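PDB 6GFV: beta-hexosaminidase LpqI from Mycobacterium tuberculosis H37Rv, which cleaves terminal beta-1,4-linked N-acetylglucosamine from peptidoglycan fragments, a step in the recycling of the mycobacterial cell wall. Local coordinates for residues P1-P9 / V67-L75; R107-R117 / A161-D172. One frame throughout, in Å; residues are numbered along the deposited sequence.

Contact 1 of 2, residues P1-P9 / V67-L75; sequences PVPRSCAEP and VAGGGPLPL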
ATOM      1  N   PRO A   1      22.514   8.886   8.363  1.00 63.17           N
ATOM      2  CA  PRO A   1      23.628   7.935   8.299  1.00 59.65           C
ATOM      3  C   PRO A   1      23.326   6.610   9.005  1.00 52.60           C
ATOM      4  O   PRO A   1      23.969   6.284  10.000  1.00 52.58           O
ATOM      5  CB  PRO A   1      24.757   8.682   9.011  1.00 64.36           C
ATOM      6  CG  PRO A   1      24.040   9.604   9.969  1.00 65.46           C
ATOM      7  CD  PRO A   1      22.823  10.044   9.221  1.00 64.43           C
ATOM      8  N   VAL A   2      22.365   5.852   8.490  1.00 46.31           N
ATOM      9  CA  VAL A   2      21.988   4.577   9.088  1.00 44.90           C
ATOM     10  C   VAL A   2      22.596   3.389   8.339  1.00 42.11           C
ATOM     11  O   VAL A   2      22.149   3.051   7.244  1.00 36.83           O
ATOM     12  CB  VAL A   2      20.460   4.415   9.114  1.00 48.51           C
ATOM     13  CG1 VAL A   2      20.078   3.051   9.650  1.00 47.08           C
ATOM     14  CG2 VAL A   2      19.827   5.523   9.938  1.00 50.70           C
ATOM     15  N   PRO A   3      23.605   2.737   8.940  1.00 40.46           N
ATOM     16  CA  PRO A   3      24.376   1.662   8.302  1.00 39.64           C
ATOM     17  C   PRO A   3      23.585   0.371   8.055  1.00 36.05           C
ATOM     18  O   PRO A   3      22.731  -0.003   8.857  1.00 36.67           O
ATOM     19  CB  PRO A   3      25.507   1.413   9.301  1.00 41.14           C
ATOM     20  CG  PRO A   3      24.939   1.808  10.608  1.00 41.41           C
ATOM     21  CD  PRO A   3      24.033   2.973  10.328  1.00 40.78           C
ATOM     22  N   ARG A   4      23.879  -0.305   6.949  1.00 32.30           N
ATOM     23  CA  ARG A   4      23.229  -1.570   6.632  1.00 33.16           C
ATOM     24  C   ARG A   4      23.601  -2.650   7.638  1.00 31.57           C
ATOM     25  O   ARG A   4      24.679  -2.611   8.235  1.00 29.54           O
ATOM     26  CB  ARG A   4      23.600  -2.032   5.224  1.00 40.01           C
ATOM     27  CG  ARG A   4      23.496  -0.947   4.174  1.00 46.98           C
ATOM     28  CD  ARG A   4      22.093  -0.899   3.583  1.00 53.14           C
ATOM     29  NE  ARG A   4      22.039  -0.024   2.416  1.00 58.54           N
ATOM     30  CZ  ARG A   4      21.293  -0.247   1.338  1.00 60.09           C
ATOM     31  NH1 ARG A   4      20.532  -1.325   1.262  1.00 58.76           N
ATOM     32  NH2 ARG A   4      21.320   0.608   0.327  1.00 63.46           N
ATOM     33  N   SER A   5      22.701  -3.617   7.799  1.00 32.70           N
ATOM     34  CA  SER A   5      22.869  -4.699   8.762  1.00 31.43           C
ATOM     35  C   SER A   5      22.403  -6.047   8.232  1.00 25.75           C
ATOM     36  O   SER A   5      21.544  -6.120   7.365  1.00 26.76           O
ATOM     37  CB  SER A   5      22.109  -4.392  10.048  1.00 25.32           C
ATOM     38  OG  SER A   5      22.069  -5.544  10.875  1.00 25.16           O
ATOM     39  N   CYS A   6      22.955  -7.111   8.802  1.00 25.95           N
ATOM     40  CA  CYS A   6      22.609  -8.474   8.436  1.00 25.00           C
ATOM     41  C   CYS A   6      21.709  -9.162   9.477  1.00 24.44           C
ATOM     42  O   CYS A   6      21.371 -10.331   9.318  1.00 23.79           O
ATOM     43  CB  CYS A   6      23.885  -9.303   8.224  1.00 25.91           C
ATOM     44  SG  CYS A   6      24.833  -8.908   6.704  1.00 26.66           S
ATOM     45  N   ALA A   7      21.338  -8.443  10.537  1.00 24.81           N
ATOM     46  CA  ALA A   7      20.423  -8.953  11.558  1.00 23.35           C
ATOM     47  C   ALA A   7      19.123  -9.453  10.943  1.00 24.31           C
ATOM     48  O   ALA A   7      18.666  -8.907   9.953  1.00 23.26           O
ATOM     49  CB  ALA A   7      20.121  -7.881  12.578  1.00 23.34           C
ATOM     50  N   GLU A   8      18.530 -10.485  11.536  1.00 26.51           N
ATOM     51  CA  GLU A   8      17.239 -10.992  11.068  1.00 27.53           C
ATOM     52  C   GLU A   8      16.124  -9.976  11.390  1.00 24.33           C
ATOM     53  O   GLU A   8      16.275  -9.163  12.292  1.00 20.01           O
ATOM     54  CB  GLU A   8      16.940 -12.368  11.688  1.00 32.93           C
ATOM     55  CG  GLU A   8      16.571 -12.354  13.172  1.00 38.76           C
ATOM     56  CD  GLU A   8      15.964 -13.675  13.655  1.00 41.52           C
ATOM     57  OE1 GLU A   8      15.411 -14.431  12.825  1.00 43.75           O
ATOM     58  OE2 GLU A   8      16.041 -13.955  14.870  1.00 37.62           O
ATOM     59  N   PRO A   9      15.010 -10.010  10.635  1.00 18.78           N
ATOM     60  CA  PRO A   9      13.916  -9.049  10.818  1.00 18.04           C
ATOM     61  C   PRO A   9      13.456  -8.864  12.262  1.00 17.78           C
ATOM     62  O   PRO A   9      13.305  -7.739  12.693  1.00 17.85           O
ATOM     63  CB  PRO A   9      12.797  -9.650   9.974  1.00 17.82           C
ATOM     64  CG  PRO A   9      13.501 -10.336   8.891  1.00 17.45           C
ATOM     65  CD  PRO A   9      14.745 -10.908   9.501  1.00 18.40           C
ATOM     66  N   VAL A  67      18.944   4.774  -3.255  1.00 15.56           N
ATOM     67  CA  VAL A  67      18.731   3.485  -2.631  1.00 15.62           C
ATOM     68  C   VAL A  67      20.012   2.980  -1.966  1.00 18.39           C
ATOM     69  O   VAL A  67      19.975   2.471  -0.852  1.00 18.38           O
ATOM     70  CB  VAL A  67      18.229   2.454  -3.648  1.00 15.16           C
ATOM     71  CG1 VAL A  67      18.214   1.066  -3.030  1.00 19.25           C
ATOM     72  CG2 VAL A  67      16.861   2.839  -4.151  1.00 14.34           C
ATOM     73  N   ALA A  68      21.145   3.131  -2.635  1.00 17.27           N
ATOM     74  CA  ALA A  68      22.414   2.631  -2.093  1.00 18.69           C
ATOM     75  C   ALA A  68      22.767   3.264  -0.747  1.00 24.76           C
ATOM     76  O   ALA A  68      23.366   2.618   0.109  1.00 23.93           O
ATOM     77  CB  ALA A  68      23.530   2.859  -3.083  1.00 18.51           C
ATOM     78  N   GLY A  69      22.373   4.517  -0.549  1.00 27.72           N
ATOM     79  CA  GLY A  69      22.725   5.242   0.655  1.00 31.26           C
ATOM     80  C   GLY A  69      21.842   5.030   1.871  1.00 33.60           C
ATOM     81  O   GLY A  69      22.202   5.455   2.957  1.00 38.90           O
ATOM     82  N   GLY A  70      20.695   4.380   1.704  1.00 31.61           N
ATOM     83  CA  GLY A  70      19.767   4.195   2.811  1.00 33.80           C
ATOM     84  C   GLY A  70      20.011   2.951   3.647  1.00 34.84           C
ATOM     85  O   GLY A  70      20.662   2.015   3.196  1.00 33.38           O
ATOM     86  N   GLY A  71      19.484   2.935   4.869  1.00 37.80           N
ATOM     87  CA  GLY A  71      19.651   1.793   5.755  1.00 34.81           C
ATOM     88  C   GLY A  71      18.537   1.628   6.778  1.00 30.32           C
ATOM     89  O   GLY A  71      17.663   2.485   6.886  1.00 26.55           O
ATOM     90  N   PRO A  72      18.565   0.521   7.543  1.00 25.88           N
ATOM     91  CA  PRO A  72      19.577  -0.537   7.510  1.00 26.29           C
ATOM     92  C   PRO A  72      19.206  -1.639   6.541  1.00 20.06           C
ATOM     93  O   PRO A  72      19.886  -2.659   6.480  1.00 20.76           O
ATOM     94  CB  PRO A  72      19.555  -1.068   8.938  1.00 25.80           C
ATOM     95  CG  PRO A  72      18.121  -0.989   9.284  1.00 26.63           C
ATOM     96  CD  PRO A  72      17.576   0.258   8.600  1.00 27.31           C
ATOM     97  N   LEU A  73      18.106  -1.436   5.827  1.00 20.87           N
ATOM     98  CA  LEU A  73      17.642  -2.371   4.816  1.00 20.22           C
ATOM     99  C   LEU A  73      17.338  -1.574   3.558  1.00 17.25           C
ATOM    100  O   LEU A  73      17.346  -0.349   3.594  1.00 17.12           O
ATOM    101  CB  LEU A  73      16.414  -3.150   5.306  1.00 22.29           C
ATOM    102  CG  LEU A  73      16.639  -4.243   6.362  1.00 22.37           C
ATOM    103  CD1 LEU A  73      15.326  -4.859   6.707  1.00 21.32           C
ATOM    104  CD2 LEU A  73      17.619  -5.326   5.901  1.00 21.60           C
ATOM    105  N   PRO A  74      17.114  -2.263   2.432  1.00 18.66           N
ATOM    106  CA  PRO A  74      16.897  -1.524   1.192  1.00 17.47           C
ATOM    107  C   PRO A  74      15.662  -0.624   1.219  1.00 15.59           C
ATOM    108  O   PRO A  74      14.608  -1.007   1.704  1.00 19.71           O
ATOM    109  CB  PRO A  74      16.742  -2.636   0.158  1.00 17.67           C
ATOM    110  CG  PRO A  74      17.496  -3.787   0.742  1.00 20.85           C
ATOM    111  CD  PRO A  74      17.284  -3.707   2.192  1.00 17.17           C
ATOM    112  N   LEU A  75      15.821   0.590   0.724  1.00 15.06           N
ATOM    113  CA  LEU A  75      14.715   1.526   0.569  1.00 14.36           C
ATOM    114  C   LEU A  75      13.555   0.906  -0.214  1.00 13.67           C
ATOM    115  O   LEU A  75      13.784   0.269  -1.239  1.00 13.50           O
ATOM    116  CB  LEU A  75      15.206   2.779  -0.155  1.00 14.40           C
ATOM    117  CG  LEU A  75      14.248   3.965  -0.285  1.00 13.94           C
ATOM    118  CD1 LEU A  75      14.078   4.684   1.050  1.00 14.30           C
ATOM    119  CD2 LEU A  75      14.695   4.924  -1.371  1.00 16.46           C
TER
HETATM  120  O   HOH W   1      23.377   4.070   4.969  1.00 42.89           O
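The guanidinium of R4 takes the carbonyl oxygen of G70 over one face, while the carbonyl of A68 meets it at the edge, near its plane. R4 NH2 donates to A68 O over 2.9 Å, yet it stands above that carbonyl's plane rather than on a lone pair. The arginine arrives here because its chain turns about the CB-CG bond (chi2 -89°), leading back across the glycines toward helix 62-69. There a positive group would probably be favoured by carbonyls late in the helix.

Backbone contacts carry the association further along the arm. S5 N donates to P72 O at 3.3 Å, in the carbonyl plane and on a lone pair. V2 O lies 3.2 Å from G71 CA in a CA-H...O contact, close against the glycine backbone. One water donates to both V2 O and G69 O. The peptide bond between G71 and P72 is cis, and V2 CG1 rests 3.6 Å from P72 N and touches the ring at CD.

N340 joins the two segments through its amide, bonding to R4 NH1, P72 O and S5 O, and the disulfide C6-C343 fastens the chain's two ends. The N-terminal arm thus lies along the loop between helix 62-69 and strand 76-83, with L73 and P9 reaching helix 323-337.

Contact 2 of 2, residues R107-R117 / A161-D172; sequences RTVQQVRDLAR and AYAGAYAQGLRD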
ATOM      1  N   ARG A 107      -8.893 -11.509 -22.413  1.00 17.49           N
ATOM      2  CA  ARG A 107      -7.760 -12.431 -22.262  1.00 16.99           C
ATOM      3  C   ARG A 107      -8.020 -13.508 -21.189  1.00 16.74           C
ATOM      4  O   ARG A 107      -8.800 -13.290 -20.258  1.00 16.76           O
ATOM      5  CB  ARG A 107      -6.468 -11.668 -21.912  1.00 16.60           C
ATOM      6  CG  ARG A 107      -6.100 -10.497 -22.838  1.00 16.70           C
ATOM      7  CD  ARG A 107      -4.612 -10.092 -22.764  1.00 16.24           C
ATOM      8  NE  ARG A 107      -4.377  -8.809 -23.441  1.00 21.38           N
ATOM      9  CZ  ARG A 107      -3.191  -8.244 -23.670  1.00 20.80           C
ATOM     10  NH1 ARG A 107      -2.055  -8.834 -23.302  1.00 15.75           N
ATOM     11  NH2 ARG A 107      -3.142  -7.070 -24.290  1.00 16.51           N
ATOM     12  N   THR A 108      -7.365 -14.661 -21.314  1.00 18.93           N
ATOM     13  CA  THR A 108      -7.486 -15.719 -20.310  1.00 18.90           C
ATOM     14  C   THR A 108      -6.804 -15.318 -19.016  1.00 20.00           C
ATOM     15  O   THR A 108      -6.104 -14.315 -18.962  1.00 16.88           O
ATOM     16  CB  THR A 108      -6.867 -17.055 -20.759  1.00 16.22           C
ATOM     17  OG1 THR A 108      -5.437 -16.950 -20.754  1.00 15.76           O
ATOM     18  CG2 THR A 108      -7.355 -17.455 -22.127  1.00 16.78           C
ATOM     19  N   VAL A 109      -6.996 -16.133 -17.986  1.00 15.51           N
ATOM     20  CA  VAL A 109      -6.392 -15.907 -16.681  1.00 17.18           C
ATOM     21  C   VAL A 109      -4.870 -16.047 -16.771  1.00 14.56           C
ATOM     22  O   VAL A 109      -4.125 -15.257 -16.210  1.00 14.22           O
ATOM     23  CB  VAL A 109      -6.979 -16.890 -15.644  1.00 18.72           C
ATOM     24  CG1 VAL A 109      -6.124 -16.974 -14.411  1.00 14.39           C
ATOM     25  CG2 VAL A 109      -8.413 -16.479 -15.286  1.00 15.31           C
ATOM     26  N   GLN A 110      -4.426 -17.048 -17.512  1.00 14.63           N
ATOM     27  CA  GLN A 110      -3.010 -17.269 -17.722  1.00 14.31           C
ATOM     28  C   GLN A 110      -2.366 -16.138 -18.531  1.00 14.31           C
ATOM     29  O   GLN A 110      -1.256 -15.739 -18.232  1.00 16.22           O
ATOM     30  CB  GLN A 110      -2.794 -18.607 -18.417  1.00 22.90           C
ATOM     31  CG  GLN A 110      -1.349 -18.938 -18.655  1.00 25.40           C
ATOM     32  CD  GLN A 110      -1.170 -20.245 -19.390  1.00 33.63           C
ATOM     33  OE1 GLN A 110      -1.456 -20.347 -20.581  1.00 38.38           O
ATOM     34  NE2 GLN A 110      -0.719 -21.263 -18.677  1.00 37.11           N
ATOM     35  N   GLN A 111      -3.059 -15.627 -19.548  1.00 14.74           N
ATOM     36  CA  GLN A 111      -2.566 -14.481 -20.320  1.00 14.81           C
ATOM     37  C   GLN A 111      -2.449 -13.240 -19.444  1.00 14.58           C
ATOM     38  O   GLN A 111      -1.589 -12.393 -19.654  1.00 14.45           O
ATOM     39  CB  GLN A 111      -3.479 -14.172 -21.506  1.00 15.37           C
ATOM     40  CG  GLN A 111      -3.363 -15.109 -22.712  1.00 19.40           C
ATOM     41  CD  GLN A 111      -4.346 -14.747 -23.819  1.00 16.26           C
ATOM     42  OE1 GLN A 111      -5.513 -14.476 -23.556  1.00 16.55           O
ATOM     43  NE2 GLN A 111      -3.864 -14.719 -25.062  1.00 16.48           N
ATOM     44  N   VAL A 112      -3.314 -13.137 -18.445  1.00 14.57           N
ATOM     45  CA  VAL A 112      -3.241 -12.009 -17.545  1.00 14.38           C
ATOM     46  C   VAL A 112      -2.031 -12.157 -16.632  1.00 13.85           C
ATOM     47  O   VAL A 112      -1.353 -11.179 -16.342  1.00 13.68           O
ATOM     48  CB  VAL A 112      -4.544 -11.850 -16.734  1.00 14.62           C
ATOM     49  CG1 VAL A 112      -4.346 -10.875 -15.595  1.00 14.29           C
ATOM     50  CG2 VAL A 112      -5.679 -11.385 -17.668  1.00 15.14           C
ATOM     51  N   ARG A 113      -1.758 -13.385 -16.198  1.00 12.39           N
ATOM     52  CA  ARG A 113      -0.542 -13.671 -15.439  1.00 12.54           C
ATOM     53  C   ARG A 113       0.708 -13.337 -16.271  1.00 12.90           C
ATOM     54  O   ARG A 113       1.655 -12.772 -15.754  1.00 12.93           O
ATOM     55  CB  ARG A 113      -0.511 -15.136 -14.988  1.00 12.69           C
ATOM     56  CG  ARG A 113       0.640 -15.457 -14.044  1.00 12.82           C
ATOM     57  CD  ARG A 113       0.727 -16.930 -13.702  1.00 13.04           C
ATOM     58  NE  ARG A 113       1.890 -17.191 -12.864  1.00 13.21           N
ATOM     59  CZ  ARG A 113       2.100 -18.320 -12.201  1.00 13.37           C
ATOM     60  NH1 ARG A 113       1.208 -19.300 -12.263  1.00 15.86           N
ATOM     61  NH2 ARG A 113       3.190 -18.467 -11.460  1.00 13.55           N
ATOM     62  N   ASP A 114       0.694 -13.708 -17.552  1.00 13.18           N
ATOM     63  CA  ASP A 114       1.759 -13.346 -18.502  1.00 13.55           C
ATOM     64  C   ASP A 114       2.025 -11.844 -18.517  1.00 13.42           C
ATOM     65  O   ASP A 114       3.165 -11.411 -18.393  1.00 13.61           O
ATOM     66  CB  ASP A 114       1.415 -13.786 -19.924  1.00 13.82           C
ATOM     67  CG  ASP A 114       1.366 -15.298 -20.100  1.00 14.06           C
ATOM     68  OD1 ASP A 114       1.900 -16.041 -19.263  1.00 14.87           O
ATOM     69  OD2 ASP A 114       0.787 -15.736 -21.108  1.00 14.36           O
ATOM     70  N   LEU A 115       0.968 -11.057 -18.674  1.00 13.11           N
ATOM     71  CA  LEU A 115       1.122  -9.618 -18.827  1.00 13.02           C
ATOM     72  C   LEU A 115       1.634  -8.995 -17.544  1.00 12.81           C
ATOM     73  O   LEU A 115       2.511  -8.137 -17.583  1.00 12.93           O
ATOM     74  CB  LEU A 115      -0.195  -8.952 -19.255  1.00 12.76           C
ATOM     75  CG  LEU A 115      -0.214  -7.413 -19.397  1.00 12.64           C
ATOM     76  CD1 LEU A 115       0.728  -6.937 -20.486  1.00 15.57           C
ATOM     77  CD2 LEU A 115      -1.602  -6.901 -19.682  1.00 12.39           C
ATOM     78  N   ALA A 116       1.098  -9.427 -16.408  1.00 12.52           N
ATOM     79  CA  ALA A 116       1.547  -8.892 -15.126  1.00 12.32           C
ATOM     80  C   ALA A 116       3.029  -9.181 -14.889  1.00 12.64           C
ATOM     81  O   ALA A 116       3.749  -8.340 -14.362  1.00 12.62           O
ATOM     82  CB  ALA A 116       0.718  -9.457 -13.980  1.00 12.01           C
ATOM     83  N   ARG A 117       3.469 -10.376 -15.266  1.00 12.95           N
ATOM     84  CA  ARG A 117       4.855 -10.773 -15.055  1.00 13.30           C
ATOM     85  C   ARG A 117       5.807  -9.945 -15.923  1.00 13.60           C
ATOM     86  O   ARG A 117       6.851  -9.504 -15.455  1.00 13.74           O
ATOM     87  CB  ARG A 117       5.045 -12.263 -15.333  1.00 13.60           C
ATOM     88  CG  ARG A 117       6.488 -12.742 -15.195  1.00 16.86           C
ATOM     89  CD  ARG A 117       6.614 -14.264 -15.293  1.00 14.31           C
ATOM     90  NE  ARG A 117       6.191 -14.804 -16.589  1.00 14.53           N
ATOM     91  CZ  ARG A 117       5.042 -15.439 -16.800  1.00 14.36           C
ATOM     92  NH1 ARG A 117       4.175 -15.614 -15.804  1.00 13.98           N
ATOM     93  NH2 ARG A 117       4.751 -15.891 -18.004  1.00 14.59           N
ATOM     94  N   ALA A 161     -10.261 -15.051  -9.491  1.00 14.58           N
ATOM     95  CA  ALA A 161      -9.478 -15.675 -10.546  1.00 14.90           C
ATOM     96  C   ALA A 161      -8.518 -14.681 -11.233  1.00 14.47           C
ATOM     97  O   ALA A 161      -7.320 -14.935 -11.325  1.00 14.23           O
ATOM     98  CB  ALA A 161     -10.395 -16.321 -11.570  1.00 15.92           C
ATOM     99  N   TYR A 162      -9.038 -13.546 -11.682  1.00 14.48           N
ATOM    100  CA  TYR A 162      -8.217 -12.578 -12.423  1.00 14.24           C
ATOM    101  C   TYR A 162      -7.299 -11.693 -11.574  1.00 13.39           C
ATOM    102  O   TYR A 162      -6.151 -11.484 -11.956  1.00 13.59           O
ATOM    103  CB  TYR A 162      -9.104 -11.697 -13.305  1.00 14.76           C
ATOM    104  CG  TYR A 162      -9.473 -12.365 -14.609  1.00 15.69           C
ATOM    105  CD1 TYR A 162      -8.603 -12.341 -15.692  1.00 15.91           C
ATOM    106  CD2 TYR A 162     -10.674 -13.046 -14.753  1.00 16.46           C
ATOM    107  CE1 TYR A 162      -8.920 -12.958 -16.888  1.00 16.86           C
ATOM    108  CE2 TYR A 162     -11.000 -13.670 -15.953  1.00 17.44           C
ATOM    109  CZ  TYR A 162     -10.118 -13.618 -17.019  1.00 19.70           C
ATOM    110  OH  TYR A 162     -10.424 -14.231 -18.215  1.00 18.69           O
ATOM    111  N   ALA A 163      -7.760 -11.173 -10.444  1.00 12.99           N
ATOM    112  CA  ALA A 163      -6.860 -10.406  -9.585  1.00 12.29           C
ATOM    113  C   ALA A 163      -5.772 -11.321  -9.007  1.00 12.01           C
ATOM    114  O   ALA A 163      -4.639 -10.890  -8.816  1.00 11.64           O
ATOM    115  CB  ALA A 163      -7.604  -9.719  -8.474  1.00 12.03           C
ATOM    116  N   GLY A 164      -6.141 -12.571  -8.736  1.00 12.30           N
ATOM    117  CA  GLY A 164      -5.213 -13.585  -8.265  1.00 12.27           C
ATOM    118  C   GLY A 164      -4.094 -13.822  -9.270  1.00 12.44           C
ATOM    119  O   GLY A 164      -2.925 -13.850  -8.903  1.00 13.10           O
ATOM    120  N   ALA A 165      -4.459 -13.978 -10.542  1.00 12.95           N
ATOM    121  CA  ALA A 165      -3.478 -14.109 -11.616  1.00 13.21           C
ATOM    122  C   ALA A 165      -2.561 -12.892 -11.702  1.00 12.74           C
ATOM    123  O   ALA A 165      -1.384 -13.061 -11.912  1.00 12.75           O
ATOM    124  CB  ALA A 165      -4.163 -14.337 -12.960  1.00 13.92           C
ATOM    125  N   TYR A 166      -3.096 -11.680 -11.547  1.00 12.64           N
ATOM    126  CA  TYR A 166      -2.276 -10.469 -11.659  1.00 12.14           C
ATOM    127  C   TYR A 166      -1.243 -10.393 -10.545  1.00 11.67           C
ATOM    128  O   TYR A 166      -0.063 -10.111 -10.790  1.00 11.64           O
ATOM    129  CB  TYR A 166      -3.127  -9.194 -11.653  1.00 12.06           C
ATOM    130  CG  TYR A 166      -2.451  -8.032 -12.369  1.00 12.13           C
ATOM    131  CD1 TYR A 166      -1.526  -7.227 -11.715  1.00 11.74           C
ATOM    132  CD2 TYR A 166      -2.724  -7.756 -13.710  1.00 12.70           C
ATOM    133  CE1 TYR A 166      -0.898  -6.173 -12.368  1.00 15.57           C
ATOM    134  CE2 TYR A 166      -2.099  -6.710 -14.374  1.00 12.86           C
ATOM    135  CZ  TYR A 166      -1.186  -5.924 -13.698  1.00 12.46           C
ATOM    136  OH  TYR A 166      -0.561  -4.892 -14.336  1.00 12.84           O
ATOM    137  N   ALA A 167      -1.692 -10.623  -9.317  1.00 11.38           N
ATOM    138  CA  ALA A 167      -0.794 -10.659  -8.170  1.00 11.05           C
ATOM    139  C   ALA A 167       0.333 -11.687  -8.345  1.00 11.31           C
ATOM    140  O   ALA A 167       1.479 -11.412  -8.013  1.00 12.63           O
ATOM    141  CB  ALA A 167      -1.582 -10.953  -6.888  1.00 10.86           C
ATOM    142  N   GLN A 168       0.005 -12.862  -8.866  1.00 12.52           N
ATOM    143  CA  GLN A 168       0.997 -13.924  -9.030  1.00 12.14           C
ATOM    144  C   GLN A 168       2.028 -13.510 -10.073  1.00 15.02           C
ATOM    145  O   GLN A 168       3.213 -13.805  -9.923  1.00 12.49           O
ATOM    146  CB  GLN A 168       0.335 -15.257  -9.419  1.00 12.70           C
ATOM    147  CG  GLN A 168       1.260 -16.470  -9.410  1.00 13.24           C
ATOM    148  CD  GLN A 168       2.081 -16.585  -8.136  1.00 13.08           C
ATOM    149  OE1 GLN A 168       1.542 -16.596  -7.032  1.00 18.31           O
ATOM    150  NE2 GLN A 168       3.390 -16.658  -8.284  1.00 13.30           N
ATOM    151  N   GLY A 169       1.566 -12.818 -11.119  1.00 17.77           N
ATOM    152  CA  GLY A 169       2.450 -12.310 -12.162  1.00 14.78           C
ATOM    153  C   GLY A 169       3.513 -11.378 -11.596  1.00 12.30           C
ATOM    154  O   GLY A 169       4.700 -11.547 -11.842  1.00 12.56           O
ATOM    155  N   LEU A 170       3.070 -10.383 -10.836  1.00 11.82           N
ATOM    156  CA  LEU A 170       3.976  -9.457 -10.159  1.00 11.59           C
ATOM    157  C   LEU A 170       4.949 -10.212  -9.225  1.00 11.66           C
ATOM    158  O   LEU A 170       6.157  -9.953  -9.220  1.00 11.86           O
ATOM    159  CB  LEU A 170       3.170  -8.399  -9.383  1.00 11.17           C
ATOM    160  CG  LEU A 170       2.382  -7.339 -10.183  1.00 11.22           C
ATOM    161  CD1 LEU A 170       1.423  -6.542  -9.308  1.00 10.91           C
ATOM    162  CD2 LEU A 170       3.345  -6.375 -10.911  1.00 11.47           C
ATOM    163  N   ARG A 171       4.401 -11.151  -8.457  1.00 11.60           N
ATOM    164  CA  ARG A 171       5.156 -12.004  -7.554  1.00 11.80           C
ATOM    165  C   ARG A 171       6.216 -12.825  -8.323  1.00 12.81           C
ATOM    166  O   ARG A 171       7.338 -12.964  -7.858  1.00 12.67           O
ATOM    167  CB  ARG A 171       4.173 -12.904  -6.784  1.00 11.75           C
ATOM    168  CG  ARG A 171       4.703 -13.632  -5.561  1.00 17.49           C
ATOM    169  CD  ARG A 171       3.565 -14.358  -4.815  1.00 11.91           C
ATOM    170  NE  ARG A 171       2.548 -13.427  -4.337  1.00 21.94           N
ATOM    171  CZ  ARG A 171       1.251 -13.495  -4.620  1.00 11.27           C
ATOM    172  NH1 ARG A 171       0.769 -14.467  -5.363  1.00 11.65           N
ATOM    173  NH2 ARG A 171       0.438 -12.583  -4.127  1.00 10.88           N
ATOM    174  N   ASP A 172       5.855 -13.341  -9.502  1.00 12.70           N
ATOM    175  CA  ASP A 172       6.791 -14.014 -10.403  1.00 13.34           C
ATOM    176  C   ASP A 172       8.031 -13.170 -10.661  1.00 20.14           C
ATOM    177  O   ASP A 172       9.132 -13.699 -10.741  1.00 14.00           O
ATOM    178  CB  ASP A 172       6.156 -14.323 -11.765  1.00 13.65           C
ATOM    179  CG  ASP A 172       5.097 -15.419 -11.722  1.00 16.41           C
ATOM    180  OD1 ASP A 172       5.075 -16.228 -10.782  1.00 13.94           O
ATOM    181  OD2 ASP A 172       4.281 -15.470 -12.663  1.00 14.03           O
TER
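A116 and Y166 mark the tightly packed part of this contact: the methyl CB of A116 sits over the centre of the Y166 ring, 3.7 Å from its centroid, a CH-pi contact. A116 CB also lies 3.3 Å from Y166 O. G169 lets the backbones close in, since its missing side chain leaves its CA near A116 CB, and G169 O comes 3.3 Å from R117 CA. One turn or so earlier, A165 CB packs against V109 CG1 at 3.6 Å. Beyond it V109 CG2 covers one face of the Y162 ring while V112 CG2 meets that ring at its edge. Y162 OH then donates to R107 O over 2.8 Å, in the carbonyl plane, just before the capping box of T108 and Q111 that starts helix 109-126.

Small residues thus bring the local axes to 7.0 Å at a crossing angle of -36°. In the TIM-barrel fold of this family, such helices lie side by side around the strands; here strand 130-131 comes between helices 109-126 and 156-172 in the chain.

The partly exposed side is polar instead. R113, its chain extended from CG to NE with chi1 -173°, grips D172 side-on: NE binds OD2 and NH2 binds OD1, each at 3.0 Å on a syn lone pair, with the two planes nearly coplanar. R117 NH1 reaches D172 OD2 at 3.1 Å from the anti side, tilted out of the carboxylate plane, and R117 NH2 bridges to D114. Q168 NE2 is the second donor to D172 OD1, coming from above the carboxylate plane, as R117 NH1 is to OD2; Q168 CG lies over one face of the R113 guanidinium.

How the contacts relate
The two contacts follow one another along the chain, contact 1 closing before contact 2 opens. Their centres are 32 Å apart and their nearest atoms about 15 Å, so neither touches the other. What connects them is the sheet: the loop of contact 1 runs into strand 76-83, which pairs with strand 130-131, and that strand, lying between the helices of contact 2 in sequence, pairs with strand 176-182. Contact 1 lies at the surface, away from the annotated sites, and ties the N-terminal arm to the barrel. Contact 2 packs two barrel helices, and its Y166 side chain is about 10 Å from that of K180, a probable substrate-binding residue.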